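Local coordinates for 5-formyltetrahydrofolate cyclo-ligase family protein (PDB 2JCB), which probably catalyses the ATP-dependent cyclisation of 5-formyltetrahydrofolate to 5,10-methenyltetrahydrofolate, and holds ADP and magnesium in this crystal, at residues I20-M24 with Y167-V172; K47-E51 with K73-K79. One frame throughout, in Å; residues are numbered along the deposited sequence.

Overall arrangement
Neither contact lies at the centre of the chain, and both are partly buried. They share no helix or strand. Their centres are 27 Å apart and their nearest atoms about 14 Å. Contact 1 sets the N-terminal helix 6-26 against the loop that follows strand 161-165, on the side of the fold that carries ADP and magnesium. Contact 2 joins the short helix 47-51 to the end of helix 68-76, beside strands 54-56 and 80-87. The chemistry differs. Contact 1 has no hydrogen bond across it and relies on a ring stack and apolar side chains. Contact 2 buries less surface, 228 Å² against 341 Å², but adds two hydrogen bonds and a cation-pi contact around one tryptophan.

Contact 1: I20-M24 with Y167-V172; sequences IIEHM and YSFQMV
Residues 20-24 form one helical turn within helix 6-26, with Met24 N bonded to Ile20 O at 2.8 Å. Residues 167-172 enter extended at Tyr167, make a 3-10 turn over 168-170 and leave extended. Gln170 N bonds to Tyr167 O at 2.8 Å. The backbones come closest at Ile20 and Gln170, CA to CA 6.4 Å.

Phe169 is the main bump. Its p rotamer (chi1 73°) places the ring in a hollow lined by Ile20, His23 and Met24. One face meets the His23 ring (chi1 t) in a face-to-face stack, centroids 3.9 Å apart and planes at 7°. Phe169 CB also makes a CH-pi contact, 4.2 Å from the His23 ring centroid. Met24 CB lies 4.1 Å from Phe169 CZ, and Ile20 CG2 is 4.2 Å from Phe169 CE1.

Ile20 and Met24 reach back. Ile20 points toward the loop and, with both chi angles m, puts CD1 3.2 Å from Phe169 O and 4.3 Å from Val172 CG1. Its CG2 is 3.9 Å from Gln170 CG. Met24 starts sideways but extends (t, t, then m), so CE rests against Gln170 CD at 3.4 Å and Tyr167 CD2 at 4.1 Å, at the tyrosine ring edge. Gln170 OE1 accepts from Tyr167 N at 2.9 Å and its NE2 bonds to Val135 O. Tyr167 OH bonds to Asn63 O.

The contact packs the N-terminal helix, which supplies Arg10, Lys13 and Arg17 to the ADP pocket, against a loop of the Rossmann-like core. No hydrogen bond crosses between the segments, so their fit depends on shape and ring stacking.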
loop_
_atom_site.group_PDB
_atom_site.type_symbol
_atom_site.label_atom_id
_atom_site.label_comp_id
_atom_site.label_asym_id
_atom_site.label_seq_id
_atom_site.Cartn_x
_atom_site.Cartn_y
_atom_site.Cartn_z
ATOM N N ILE A 20 -4.222 7.809 -13.535
ATOM C CA ILE A 20 -4.567 7.901 -12.132
ATOM C C ILE A 20 -3.531 8.708 -11.341
ATOM O O ILE A 20 -3.904 9.499 -10.498
ATOM C CB ILE A 20 -4.791 6.500 -11.490
ATOM C CG1 ILE A 20 -5.993 5.774 -12.077
ATOM C CG2 ILE A 20 -5.094 6.652 -10.062
ATOM C CD1 ILE A 20 -7.275 6.511 -11.811
ATOM N N ILE A 21 -2.254 8.521 -11.642
ATOM C CA ILE A 21 -1.160 9.314 -11.046
ATOM C C ILE A 21 -1.305 10.812 -11.322
ATOM O O ILE A 21 -1.128 11.634 -10.445
ATOM C CB ILE A 21 0.252 8.730 -11.432
ATOM C CG1 ILE A 21 0.438 7.395 -10.694
ATOM C CG2 ILE A 21 1.417 9.751 -11.064
ATOM C CD1 ILE A 21 1.714 6.592 -11.023
ATOM N N GLU A 22 -1.678 11.141 -12.545
ATOM C CA GLU A 22 -1.944 12.519 -12.996
ATOM C C GLU A 22 -3.102 13.094 -12.195
ATOM O O GLU A 22 -3.039 14.229 -11.728
ATOM C CB GLU A 22 -2.284 12.536 -14.477
ATOM C CG GLU A 22 -2.567 13.898 -15.051
ATOM C CD GLU A 22 -2.561 13.883 -16.573
ATOM O OE1 GLU A 22 -2.776 12.787 -17.152
ATOM O OE2 GLU A 22 -2.344 14.952 -17.192
ATOM N N HIS A 23 -4.146 12.290 -12.017
ATOM C CA HIS A 23 -5.297 12.701 -11.246
ATOM C C HIS A 23 -4.861 12.936 -9.786
ATOM O O HIS A 23 -5.217 13.941 -9.196
ATOM C CB HIS A 23 -6.409 11.654 -11.357
ATOM C CG HIS A 23 -7.730 12.105 -10.813
ATOM N ND1 HIS A 23 -7.855 12.800 -9.626
ATOM C CD2 HIS A 23 -8.990 11.949 -11.289
ATOM C CE1 HIS A 23 -9.129 13.074 -9.410
ATOM N NE2 HIS A 23 -9.841 12.559 -10.397
ATOM N N MET A 24 -4.079 12.022 -9.227
ATOM C CA MET A 24 -3.641 12.122 -7.840
ATOM C C MET A 24 -2.811 13.384 -7.619
ATOM O O MET A 24 -3.002 14.104 -6.646
ATOM C CB MET A 24 -2.826 10.896 -7.428
ATOM C CG MET A 24 -2.678 10.769 -5.942
ATOM S SD MET A 24 -1.931 9.194 -5.618
ATOM C CE MET A 24 -3.230 8.044 -5.886
ATOM N N TYR A 167 -8.317 6.562 -2.685
ATOM C CA TYR A 167 -9.342 7.535 -2.982
ATOM C C TYR A 167 -10.287 6.835 -3.979
ATOM O O TYR A 167 -9.881 5.955 -4.772
ATOM C CB TYR A 167 -8.729 8.742 -3.689
ATOM C CG TYR A 167 -7.608 9.368 -2.930
ATOM C CD1 TYR A 167 -7.873 10.095 -1.766
ATOM C CD2 TYR A 167 -6.277 9.334 -3.411
ATOM C CE1 TYR A 167 -6.857 10.705 -1.074
ATOM C CE2 TYR A 167 -5.234 9.981 -2.712
ATOM C CZ TYR A 167 -5.549 10.661 -1.537
ATOM O OH TYR A 167 -4.608 11.326 -0.732
ATOM N N SER A 168 -11.559 7.201 -3.914
ATOM C CA SER A 168 -12.536 6.563 -4.781
ATOM C C SER A 168 -12.225 6.675 -6.286
ATOM O O SER A 168 -12.573 5.773 -7.046
ATOM C CB SER A 168 -13.968 7.001 -4.426
ATOM O OG SER A 168 -14.168 8.327 -4.773
ATOM N N PHE A 169 -11.564 7.759 -6.711
ATOM C CA PHE A 169 -11.145 7.906 -8.096
ATOM C C PHE A 169 -10.024 6.917 -8.510
ATOM O O PHE A 169 -9.710 6.811 -9.690
ATOM C CB PHE A 169 -10.734 9.354 -8.419
ATOM C CG PHE A 169 -9.396 9.754 -7.825
ATOM C CD1 PHE A 169 -8.194 9.356 -8.440
ATOM C CD2 PHE A 169 -9.330 10.544 -6.665
ATOM C CE1 PHE A 169 -6.965 9.724 -7.947
ATOM C CE2 PHE A 169 -8.076 10.922 -6.143
ATOM C CZ PHE A 169 -6.890 10.479 -6.777
ATOM N N GLN A 170 -9.406 6.233 -7.551
ATOM C CA GLN A 170 -8.468 5.169 -7.885
ATOM C C GLN A 170 -9.176 3.887 -8.218
ATOM O O GLN A 170 -8.556 2.960 -8.744
ATOM C CB GLN A 170 -7.538 4.924 -6.698
ATOM C CG GLN A 170 -6.516 6.021 -6.465
ATOM C CD GLN A 170 -5.671 5.742 -5.220
ATOM O OE1 GLN A 170 -5.867 6.311 -4.165
ATOM N NE2 GLN A 170 -4.658 4.878 -5.396
ATOM N N MET A 171 -10.481 3.835 -7.940
ATOM C CA MET A 171 -11.309 2.690 -8.374
ATOM C C MET A 171 -11.649 2.744 -9.849
ATOM O O MET A 171 -12.129 3.776 -10.385
ATOM C CB MET A 171 -12.587 2.602 -7.518
ATOM C CG MET A 171 -12.346 2.517 -6.023
ATOM S SD MET A 171 -11.330 1.105 -5.522
ATOM C CE MET A 171 -12.047 -0.297 -6.404
ATOM N N VAL A 172 -11.378 1.643 -10.548
ATOM C CA VAL A 172 -11.681 1.595 -11.989
ATOM C C VAL A 172 -12.498 0.368 -12.370
ATOM O O VAL A 172 -12.566 -0.603 -11.645
ATOM C CB VAL A 172 -10.423 1.730 -12.919
ATOM C CG1 VAL A 172 -9.606 2.996 -12.594
ATOM C CG2 VAL A 172 -9.560 0.483 -12.848
#

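Contact 2: K47-E51 with K73-K79; sequences KEWAE and KAWKEGK
Two hydrogen bonds join the segments, and Trp49 takes part in both. Lys79 NZ donates to Trp49 O at 2.8 Å. Trp49 NE1 donates to Glu77 OE1 at 2.9 Å. Lys79 NZ also bonds to Ala52 O. The same lysine covers one face of the indole. Its NZ is 4.7 Å from the centroid of the Trp49 five-membered ring, a cation-pi contact, and its CE is 3.8 Å from that centroid, a CH-pi contact. Lys79 reaches there by m, t, t, m.

Residues 47-51 form a single helical turn, closed by Glu51 N to Lys47 O at 2.9 Å. Helix 68-76 ends in a Schellman motif: Gly78 has positive phi (79°), Lys79 N bonds to Ala74 O at 2.8 Å and Gly78 N to Trp75 O at 3.1 Å. The chain then leads into strand 80-87, so this is the helix-to-strand turn of an alpha/beta fold.

The nearest CA pairs are Trp49 with Ala74, 9.0 Å, and Ala50 with Glu77, 9.1 Å. The indole (chi1 t, chi2 -90°) spans this gap. Trp49 CH2 packs 3.8 Å from Ala74 CB, and Trp49 CZ2 lies 3.8 Å from Lys73 CG. Ile55 of strand 54-56 touches both Trp49 and Lys79.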
loop_
_atom_site.group_PDB
_atom_site.type_symbol
_atom_site.label_atom_id
_atom_site.label_comp_id
_atom_site.label_asym_id
_atom_site.label_seq_id
_atom_site.Cartn_x
_atom_site.Cartn_y
_atom_site.Cartn_z
ATOM N N LYS A 47 -12.144 -4.410 11.931
ATOM C CA LYS A 47 -11.766 -5.512 12.835
ATOM C C LYS A 47 -10.280 -5.901 12.681
ATOM O O LYS A 47 -9.605 -6.127 13.680
ATOM C CB LYS A 47 -12.680 -6.701 12.578
ATOM C CG LYS A 47 -12.326 -7.978 13.331
ATOM C CD LYS A 47 -13.374 -9.044 12.927
ATOM C CE LYS A 47 -12.934 -10.448 13.322
ATOM N NZ LYS A 47 -13.285 -10.634 14.724
ATOM N N GLU A 48 -9.790 -5.988 11.454
ATOM C CA GLU A 48 -8.428 -6.427 11.221
ATOM C C GLU A 48 -7.383 -5.419 11.685
ATOM O O GLU A 48 -6.287 -5.830 12.037
ATOM C CB GLU A 48 -8.178 -6.843 9.780
ATOM C CG GLU A 48 -8.401 -5.759 8.793
ATOM C CD GLU A 48 -9.799 -5.781 8.199
ATOM O OE1 GLU A 48 -10.798 -5.929 8.941
ATOM O OE2 GLU A 48 -9.888 -5.632 6.970
ATOM N N TRP A 49 -7.739 -4.132 11.753
ATOM C CA TRP A 49 -6.872 -3.130 12.419
ATOM C C TRP A 49 -6.818 -3.360 13.911
ATOM O O TRP A 49 -5.748 -3.511 14.506
ATOM C CB TRP A 49 -7.376 -1.694 12.131
ATOM C CG TRP A 49 -6.640 -0.642 12.946
ATOM C CD1 TRP A 49 -6.974 -0.177 14.171
ATOM C CD2 TRP A 49 -5.384 -0.023 12.602
ATOM N NE1 TRP A 49 -6.036 0.746 14.605
ATOM C CE2 TRP A 49 -5.055 0.860 13.649
ATOM C CE3 TRP A 49 -4.542 -0.113 11.485
ATOM C CZ2 TRP A 49 -3.877 1.656 13.633
ATOM C CZ3 TRP A 49 -3.369 0.671 11.455
ATOM C CH2 TRP A 49 -3.049 1.525 12.539
ATOM N N ALA A 50 -8.009 -3.411 14.518
ATOM C CA ALA A 50 -8.110 -3.546 15.934
ATOM C C ALA A 50 -7.344 -4.776 16.413
ATOM O O ALA A 50 -6.660 -4.723 17.427
ATOM C CB ALA A 50 -9.581 -3.625 16.335
ATOM N N GLU A 51 -7.450 -5.872 15.662
ATOM C CA GLU A 51 -6.872 -7.148 16.079
ATOM C C GLU A 51 -5.372 -7.364 15.767
ATOM O O GLU A 51 -4.724 -8.238 16.425
ATOM C CB GLU A 51 -7.685 -8.311 15.515
ATOM C CG GLU A 51 -9.047 -8.425 16.177
ATOM C CD GLU A 51 -9.867 -9.578 15.627
ATOM O OE1 GLU A 51 -9.448 -10.186 14.618
ATOM O OE2 GLU A 51 -10.932 -9.873 16.213
ATOM N N LYS A 73 -0.549 6.201 14.983
ATOM C CA LYS A 73 -1.689 5.572 15.685
ATOM C C LYS A 73 -1.299 4.164 16.114
ATOM O O LYS A 73 -1.537 3.778 17.235
ATOM C CB LYS A 73 -2.890 5.472 14.721
ATOM C CG LYS A 73 -4.243 5.030 15.356
ATOM C CD LYS A 73 -4.761 6.047 16.303
ATOM C CE LYS A 73 -6.261 5.919 16.488
ATOM N NZ LYS A 73 -6.715 7.173 17.184
ATOM N N ALA A 74 -0.720 3.387 15.200
ATOM C CA ALA A 74 -0.249 2.048 15.526
ATOM C C ALA A 74 0.721 2.066 16.712
ATOM O O ALA A 74 0.571 1.298 17.698
ATOM C CB ALA A 74 0.360 1.341 14.269
ATOM N N TRP A 75 1.715 2.964 16.651
ATOM C CA TRP A 75 2.643 3.122 17.778
ATOM C C TRP A 75 1.903 3.436 19.080
ATOM O O TRP A 75 2.181 2.838 20.111
ATOM C CB TRP A 75 3.678 4.193 17.527
ATOM C CG TRP A 75 4.735 3.804 16.533
ATOM C CD1 TRP A 75 5.173 2.547 16.240
ATOM C CD2 TRP A 75 5.528 4.703 15.752
ATOM N NE1 TRP A 75 6.179 2.606 15.313
ATOM C CE2 TRP A 75 6.427 3.920 15.003
ATOM C CE3 TRP A 75 5.582 6.102 15.640
ATOM C CZ2 TRP A 75 7.359 4.484 14.109
ATOM C CZ3 TRP A 75 6.496 6.660 14.743
ATOM C CH2 TRP A 75 7.372 5.852 13.995
ATOM N N LYS A 76 0.932 4.347 18.994
ATOM C CA LYS A 76 0.160 4.758 20.160
ATOM C C LYS A 76 -0.617 3.591 20.793
ATOM O O LYS A 76 -0.725 3.501 22.024
ATOM C CB LYS A 76 -0.783 5.886 19.776
ATOM C CG LYS A 76 -1.343 6.640 20.971
ATOM C CD LYS A 76 -2.608 7.356 20.566
ATOM C CE LYS A 76 -3.157 8.144 21.761
ATOM N NZ LYS A 76 -4.430 8.816 21.365
ATOM N N GLU A 77 -1.117 2.710 19.932
ATOM C CA GLU A 77 -1.901 1.530 20.297
ATOM C C GLU A 77 -1.037 0.321 20.712
ATOM O O GLU A 77 -1.562 -0.740 21.057
ATOM C CB GLU A 77 -2.885 1.203 19.151
ATOM C CG GLU A 77 -3.911 2.325 19.023
ATOM C CD GLU A 77 -5.041 2.071 18.084
ATOM O OE1 GLU A 77 -4.903 1.238 17.188
ATOM O OE2 GLU A 77 -6.076 2.760 18.212
ATOM N N GLY A 78 0.283 0.481 20.676
ATOM C CA GLY A 78 1.190 -0.602 21.031
ATOM C C GLY A 78 1.380 -1.637 19.925
ATOM O O GLY A 78 1.887 -2.740 20.228
ATOM N N LYS A 79 1.019 -1.312 18.674
ATOM C CA LYS A 79 1.202 -2.273 17.619
ATOM C C LYS A 79 2.639 -2.143 17.126
ATOM O O LYS A 79 3.194 -1.043 17.184
ATOM C CB LYS A 79 0.261 -1.971 16.441
ATOM C CG LYS A 79 -1.208 -1.945 16.874
ATOM C CD LYS A 79 -2.034 -1.782 15.601
ATOM C CE LYS A 79 -3.511 -1.615 15.908
ATOM N NZ LYS A 79 -4.070 -2.803 16.604
#